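Local atomic coordinates of PTS-dependent dihydroxyacetone kinase operon regulatory protein (Escherichia coli, PDB entry 4LRZ), a protein that activates transcription of the dhaKLM operon from a sigma-70 promoter and represses its own expression, its sensor half carrying a GAF and a PAS domain. Residues P149-D152 / R156-G159; S13-T18 / L118-I123. All blocks are in the same frame, centred on the assembly; numbering follows the deposited sequence.

Contact 1: residues P149-D152 / R156-G159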
ATOM      1  N   PRO F 149       7.367   0.585 -16.890  1.00 31.67           N
ATOM      2  CA  PRO F 149       6.899   1.865 -16.431  1.00 32.71           C
ATOM      3  C   PRO F 149       6.271   1.766 -15.025  1.00 33.85           C
ATOM      4  O   PRO F 149       5.755   0.706 -14.657  1.00 32.96           O
ATOM      5  CB  PRO F 149       5.833   2.226 -17.473  1.00 32.39           C
ATOM      6  CG  PRO F 149       5.292   0.942 -17.940  1.00 32.25           C
ATOM      7  CD  PRO F 149       6.476   0.019 -17.932  1.00 32.85           C
ATOM      8  N   LEU F 150       6.305   2.862 -14.268  1.00 34.81           N
ATOM      9  CA  LEU F 150       5.532   2.872 -13.059  1.00 36.96           C
ATOM     10  C   LEU F 150       4.570   4.022 -12.920  1.00 38.25           C
ATOM     11  O   LEU F 150       4.750   5.114 -13.512  1.00 37.18           O
ATOM     12  CB  LEU F 150       6.401   2.738 -11.820  1.00 38.03           C
ATOM     13  CG  LEU F 150       7.033   3.950 -11.190  1.00 39.17           C
ATOM     14  CD1 LEU F 150       6.501   3.960  -9.807  1.00 37.14           C
ATOM     15  CD2 LEU F 150       8.530   3.688 -11.180  1.00 40.60           C
ATOM     16  N   PHE F 151       3.560   3.764 -12.096  1.00 39.51           N
ATOM     17  CA  PHE F 151       2.382   4.620 -12.037  1.00 41.85           C
ATOM     18  C   PHE F 151       2.074   5.264 -10.682  1.00 44.13           C
ATOM     19  O   PHE F 151       2.384   4.728  -9.646  1.00 44.48           O
ATOM     20  CB  PHE F 151       1.177   3.873 -12.622  1.00 40.89           C
ATOM     21  CG  PHE F 151       1.391   3.413 -14.060  1.00 38.54           C
ATOM     22  CD1 PHE F 151       1.176   4.285 -15.124  1.00 36.78           C
ATOM     23  CD2 PHE F 151       1.842   2.099 -14.338  1.00 36.03           C
ATOM     24  CE1 PHE F 151       1.389   3.860 -16.495  1.00 37.60           C
ATOM     25  CE2 PHE F 151       2.038   1.647 -15.671  1.00 31.95           C
ATOM     26  CZ  PHE F 151       1.817   2.534 -16.756  1.00 32.96           C
ATOM     27  N   ASP F 152       1.452   6.428 -10.746  1.00 48.09           N
ATOM     28  CA  ASP F 152       1.020   7.244  -9.614  1.00 52.06           C
ATOM     29  C   ASP F 152       0.275   6.549  -8.485  1.00 53.81           C
ATOM     30  O   ASP F 152       0.307   5.318  -8.322  1.00 54.84           O
ATOM     31  CB  ASP F 152       0.079   8.368 -10.132  1.00 53.14           C
ATOM     32  CG  ASP F 152       0.807   9.619 -10.377  1.00 55.46           C
ATOM     33  OD1 ASP F 152       1.979   9.650  -9.957  1.00 60.02           O
ATOM     34  OD2 ASP F 152       0.256  10.565 -10.984  1.00 59.88           O
ATOM     35  N   ARG F 156      -1.475   7.552 -13.368  1.00 52.71           N
ATOM     36  CA  ARG F 156      -0.691   7.984 -14.548  1.00 50.70           C
ATOM     37  C   ARG F 156       0.796   7.730 -14.408  1.00 46.80           C
ATOM     38  O   ARG F 156       1.290   7.449 -13.313  1.00 44.98           O
ATOM     39  CB  ARG F 156      -0.937   9.452 -14.955  1.00 53.14           C
ATOM     40  CG  ARG F 156      -1.073  10.454 -13.821  1.00 57.07           C
ATOM     41  CD  ARG F 156      -0.370  11.791 -14.172  1.00 64.29           C
ATOM     42  NE  ARG F 156      -1.267  12.933 -14.007  1.00 68.41           N
ATOM     43  CZ  ARG F 156      -1.576  13.509 -12.842  1.00 72.12           C
ATOM     44  NH1 ARG F 156      -2.438  14.545 -12.815  1.00 71.80           N
ATOM     45  NH2 ARG F 156      -1.039  13.049 -11.704  1.00 70.88           N
ATOM     46  N   LEU F 157       1.486   7.851 -15.541  1.00 43.49           N
ATOM     47  CA  LEU F 157       2.889   7.489 -15.670  1.00 40.06           C
ATOM     48  C   LEU F 157       3.753   8.482 -14.895  1.00 38.31           C
ATOM     49  O   LEU F 157       3.554   9.701 -14.929  1.00 38.72           O
ATOM     50  CB  LEU F 157       3.295   7.392 -17.143  1.00 39.41           C
ATOM     51  CG  LEU F 157       4.764   7.258 -17.570  1.00 37.70           C
ATOM     52  CD1 LEU F 157       5.233   5.837 -17.493  1.00 33.39           C
ATOM     53  CD2 LEU F 157       4.905   7.795 -19.002  1.00 31.27           C
ATOM     54  N   THR F 158       4.696   7.945 -14.155  1.00 35.82           N
ATOM     55  CA  THR F 158       5.483   8.785 -13.252  1.00 33.77           C
ATOM     56  C   THR F 158       6.956   8.462 -13.361  1.00 32.01           C
ATOM     57  O   THR F 158       7.803   9.238 -12.940  1.00 32.38           O
ATOM     58  CB  THR F 158       4.864   8.829 -11.811  1.00 34.67           C
ATOM     59  OG1 THR F 158       5.328  10.003 -11.136  1.00 37.18           O
ATOM     60  CG2 THR F 158       5.041   7.486 -10.940  1.00 28.86           C
ATOM     61  N   GLY F 159       7.274   7.354 -14.028  1.00 30.73           N
ATOM     62  CA  GLY F 159       8.668   6.973 -14.204  1.00 29.90           C
ATOM     63  C   GLY F 159       8.839   5.592 -14.757  1.00 29.39           C
ATOM     64  O   GLY F 159       7.831   4.949 -15.161  1.00 29.56           O
TER
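D152 and R156 meet at the turn end of the beta hairpin formed by strands 143-151 and 157-166, in the antiparallel sheet of the GAF domain. The guanidinium of R156 offers its edge: NH2 lies 2.9 Å from D152 OD2 in a salt bridge. The oxygen is approached almost end-on. The carboxylate and guanidinium planes stand 84° apart, and NH2 alone of the guanidinium nitrogens makes the bond. The R156 chain bends at chi2 and chi3, and its CG also lies against OD2. Just behind this pair, D152 N donates to R156 O at 2.8 Å and closes the turn. The other carboxylate oxygen, D152 OD1, rests on T158 CB at 3.5 Å. The hydroxyl of T158 is hydrogen-bonded to K50. With an alanine at this position in place of D152 the carboxylate is gone, and the R156 guanidinium is likely to lose its mate here and turn more freely, although the backbone bond could remain.

Farther from the turn, the pairing contains a classic beta bulge. T158 and G159 both face L150, whose O takes a 2.9 Å bond from T158 N and a weak one from G159 N. L150 N gives a nearly straight bond to G159 O. The L150 side chain reaches T158 CG2 with its CD1 and touches A182 and V185 of helix 174-211. F151 and L157 share the other face of the sheet. With its CG beside the backbone N (chi1 -58°), F151 brings the ring edge to the R156-L157 peptide. A basic side chain of another protein chain makes a cation-pi contact with this ring. Beyond it, L157 CD1 lies 3.7 Å from P149 CB.

Contact 2: residues S13-T18 / L118-I123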
ATOM      1  N   SER F  13       9.532  -8.361 -33.457  1.00 68.09           N
ATOM      2  CA  SER F  13       8.316  -7.839 -32.755  1.00 68.29           C
ATOM      3  C   SER F  13       7.718  -6.656 -33.497  1.00 68.14           C
ATOM      4  O   SER F  13       8.468  -5.778 -33.925  1.00 67.95           O
ATOM      5  CB  SER F  13       8.651  -7.378 -31.335  1.00 67.60           C
ATOM      6  OG  SER F  13       7.670  -6.459 -30.832  1.00 68.61           O
ATOM      7  N   PRO F  14       6.364  -6.613 -33.630  1.00 68.18           N
ATOM      8  CA  PRO F  14       5.712  -5.455 -34.252  1.00 67.20           C
ATOM      9  C   PRO F  14       5.999  -4.182 -33.463  1.00 64.66           C
ATOM     10  O   PRO F  14       6.076  -3.092 -34.048  1.00 64.50           O
ATOM     11  CB  PRO F  14       4.204  -5.811 -34.209  1.00 68.11           C
ATOM     12  CG  PRO F  14       4.070  -6.895 -33.195  1.00 68.94           C
ATOM     13  CD  PRO F  14       5.382  -7.666 -33.293  1.00 69.19           C
ATOM     14  N   LEU F  15       6.166  -4.332 -32.151  1.00 61.78           N
ATOM     15  CA  LEU F  15       6.511  -3.206 -31.275  1.00 58.90           C
ATOM     16  C   LEU F  15       7.839  -2.563 -31.672  1.00 56.54           C
ATOM     17  O   LEU F  15       7.920  -1.349 -31.771  1.00 56.32           O
ATOM     18  CB  LEU F  15       6.539  -3.636 -29.796  1.00 58.47           C
ATOM     19  CG  LEU F  15       6.228  -2.550 -28.753  1.00 58.44           C
ATOM     20  CD1 LEU F  15       4.869  -1.863 -29.004  1.00 60.07           C
ATOM     21  CD2 LEU F  15       6.280  -3.110 -27.332  1.00 58.05           C
ATOM     22  N   ILE F  16       8.856  -3.386 -31.903  1.00 54.38           N
ATOM     23  CA  ILE F  16      10.172  -2.931 -32.328  1.00 52.93           C
ATOM     24  C   ILE F  16      10.136  -2.314 -33.730  1.00 53.27           C
ATOM     25  O   ILE F  16      10.619  -1.207 -33.932  1.00 52.46           O
ATOM     26  CB  ILE F  16      11.241  -4.070 -32.246  1.00 52.66           C
ATOM     27  CG1 ILE F  16      11.914  -4.076 -30.870  1.00 52.09           C
ATOM     28  CG2 ILE F  16      12.350  -3.875 -33.266  1.00 51.34           C
ATOM     29  CD1 ILE F  16      11.071  -4.601 -29.767  1.00 52.12           C
ATOM     30  N   ALA F  17       9.550  -3.051 -34.672  1.00 53.44           N
ATOM     31  CA  ALA F  17       9.448  -2.672 -36.065  1.00 53.54           C
ATOM     32  C   ALA F  17       8.746  -1.326 -36.216  1.00 52.96           C
ATOM     33  O   ALA F  17       9.186  -0.484 -36.982  1.00 52.42           O
ATOM     34  CB  ALA F  17       8.692  -3.773 -36.860  1.00 54.60           C
ATOM     35  N   THR F  18       7.663  -1.138 -35.472  1.00 52.22           N
ATOM     36  CA  THR F  18       6.906   0.104 -35.465  1.00 52.36           C
ATOM     37  C   THR F  18       7.765   1.249 -34.944  1.00 50.61           C
ATOM     38  O   THR F  18       7.763   2.345 -35.519  1.00 50.65           O
ATOM     39  CB  THR F  18       5.664  -0.054 -34.581  1.00 53.01           C
ATOM     40  OG1 THR F  18       4.853  -1.094 -35.142  1.00 56.25           O
ATOM     41  CG2 THR F  18       4.860   1.229 -34.515  1.00 54.44           C
ATOM     42  N   LEU F 118      14.370   1.590 -22.483  1.00 31.65           N
ATOM     43  CA  LEU F 118      14.384   2.803 -21.658  1.00 31.21           C
ATOM     44  C   LEU F 118      13.217   3.725 -22.010  1.00 32.20           C
ATOM     45  O   LEU F 118      12.639   4.379 -21.103  1.00 33.38           O
ATOM     46  CB  LEU F 118      15.694   3.572 -21.854  1.00 29.97           C
ATOM     47  CG  LEU F 118      16.967   2.946 -21.355  1.00 32.39           C
ATOM     48  CD1 LEU F 118      18.142   3.871 -21.483  1.00 30.55           C
ATOM     49  CD2 LEU F 118      16.772   2.552 -19.852  1.00 33.83           C
ATOM     50  N   SER F 119      12.868   3.802 -23.307  1.00 30.93           N
ATOM     51  CA  SER F 119      11.648   4.570 -23.704  1.00 30.02           C
ATOM     52  C   SER F 119      10.466   3.708 -24.065  1.00 30.11           C
ATOM     53  O   SER F 119       9.334   4.081 -23.824  1.00 30.94           O
ATOM     54  CB  SER F 119      11.929   5.549 -24.877  1.00 30.26           C
ATOM     55  OG  SER F 119      12.348   4.875 -26.065  1.00 28.36           O
ATOM     56  N   LEU F 120      10.707   2.565 -24.681  1.00 30.53           N
ATOM     57  CA  LEU F 120       9.603   1.796 -25.240  1.00 32.97           C
ATOM     58  C   LEU F 120       8.667   1.297 -24.135  1.00 33.80           C
ATOM     59  O   LEU F 120       7.473   1.040 -24.369  1.00 34.09           O
ATOM     60  CB  LEU F 120      10.158   0.613 -25.988  1.00 33.12           C
ATOM     61  CG  LEU F 120       9.674   0.308 -27.377  1.00 38.18           C
ATOM     62  CD1 LEU F 120       9.949  -1.188 -27.625  1.00 40.08           C
ATOM     63  CD2 LEU F 120       8.197   0.739 -27.674  1.00 38.12           C
ATOM     64  N   ALA F 121       9.194   1.169 -22.922  1.00 34.25           N
ATOM     65  CA  ALA F 121       8.346   0.715 -21.826  1.00 35.28           C
ATOM     66  C   ALA F 121       7.211   1.693 -21.567  1.00 36.02           C
ATOM     67  O   ALA F 121       6.058   1.270 -21.468  1.00 37.29           O
ATOM     68  CB  ALA F 121       9.158   0.446 -20.550  1.00 34.06           C
ATOM     69  N   ALA F 122       7.537   2.978 -21.460  1.00 35.83           N
ATOM     70  CA  ALA F 122       6.529   4.015 -21.257  1.00 36.81           C
ATOM     71  C   ALA F 122       5.704   4.260 -22.509  1.00 36.82           C
ATOM     72  O   ALA F 122       4.528   4.600 -22.419  1.00 37.45           O
ATOM     73  CB  ALA F 122       7.179   5.336 -20.849  1.00 37.46           C
ATOM     74  N   ILE F 123       6.322   4.142 -23.669  1.00 36.35           N
ATOM     75  CA  ILE F 123       5.567   4.279 -24.905  1.00 36.83           C
ATOM     76  C   ILE F 123       4.521   3.162 -24.984  1.00 37.21           C
ATOM     77  O   ILE F 123       3.380   3.423 -25.368  1.00 37.10           O
ATOM     78  CB  ILE F 123       6.479   4.246 -26.164  1.00 37.35           C
ATOM     79  CG1 ILE F 123       7.291   5.553 -26.278  1.00 38.66           C
ATOM     80  CG2 ILE F 123       5.648   4.062 -27.455  1.00 37.68           C
ATOM     81  CD1 ILE F 123       8.636   5.402 -27.063  1.00 38.00           C
TER
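L15 and L120 form the centre of a small apolar contact between helix 14-26 and helix 117-124. Segment 118-123 belongs to the GAF domain, so this is plain packing of the N-terminal helix on that domain. The L15 branch point does most of the touching. Its CG lies 4.0 Å from L120 CD2 and 4.1 Å from L120 CD1, so it faces both methyls of the leucine opposite. The two side chains run past each other in opposite directions. With chi1 at -152° L15 holds CG away from its backbone N and over L120; chi2 then brings CD2 near L120 CD1. I16 comes in at about a right angle. It starts out pointing away from helix 117-124, but its end turns back and CD1 of I16 lies 4.2 Å from L120 CD1.

This is the close part, and it is narrow: the two segments bury 127 Å² in all, and no hydrogen bond crosses between them. The backbones stay well apart, with 8.4 Å between the CA atoms of L15 and L120. The loose side is the first turn or so of helix 14-26, with S13, P14 and A17 exposed. Here the polar groups turn to their own helix. S13 OG takes weak bonds from L15 N and I16 N. T18 OG1 donates to P14 O at 2.6 Å, and T18 N reaches that same oxygen from the opposite face of its carbonyl plane.

Helix 117-124 lies between helix 14-26, which packs on the buried L120, and the sheet. A121 touches A147 of strand 143-151, and L118 packs on F145 and A162. I123 and S119 meet E110 of helix 110-113.

The centres of contacts 1 and 2 are about 17 Å apart, and helix 117-124 connects them. On the side of contact 1 it rests on the hairpin: P149 CG lies 3.6 Å from A121 O, and L157 CD2 lies 3.8 Å from A122 CB. Along the chain contact 2 closes first, bridging 99 residues, and contact 1 follows as a local hairpin with three residues between its segments. Together they give a layered order: helix 14-26, helix 117-124, the five-stranded sheet, and helix 174-211 on its other face. The N-terminal helix is thereby packed onto the GAF domain of the sensor region, while helix 174-211 leads on toward the PAS domain.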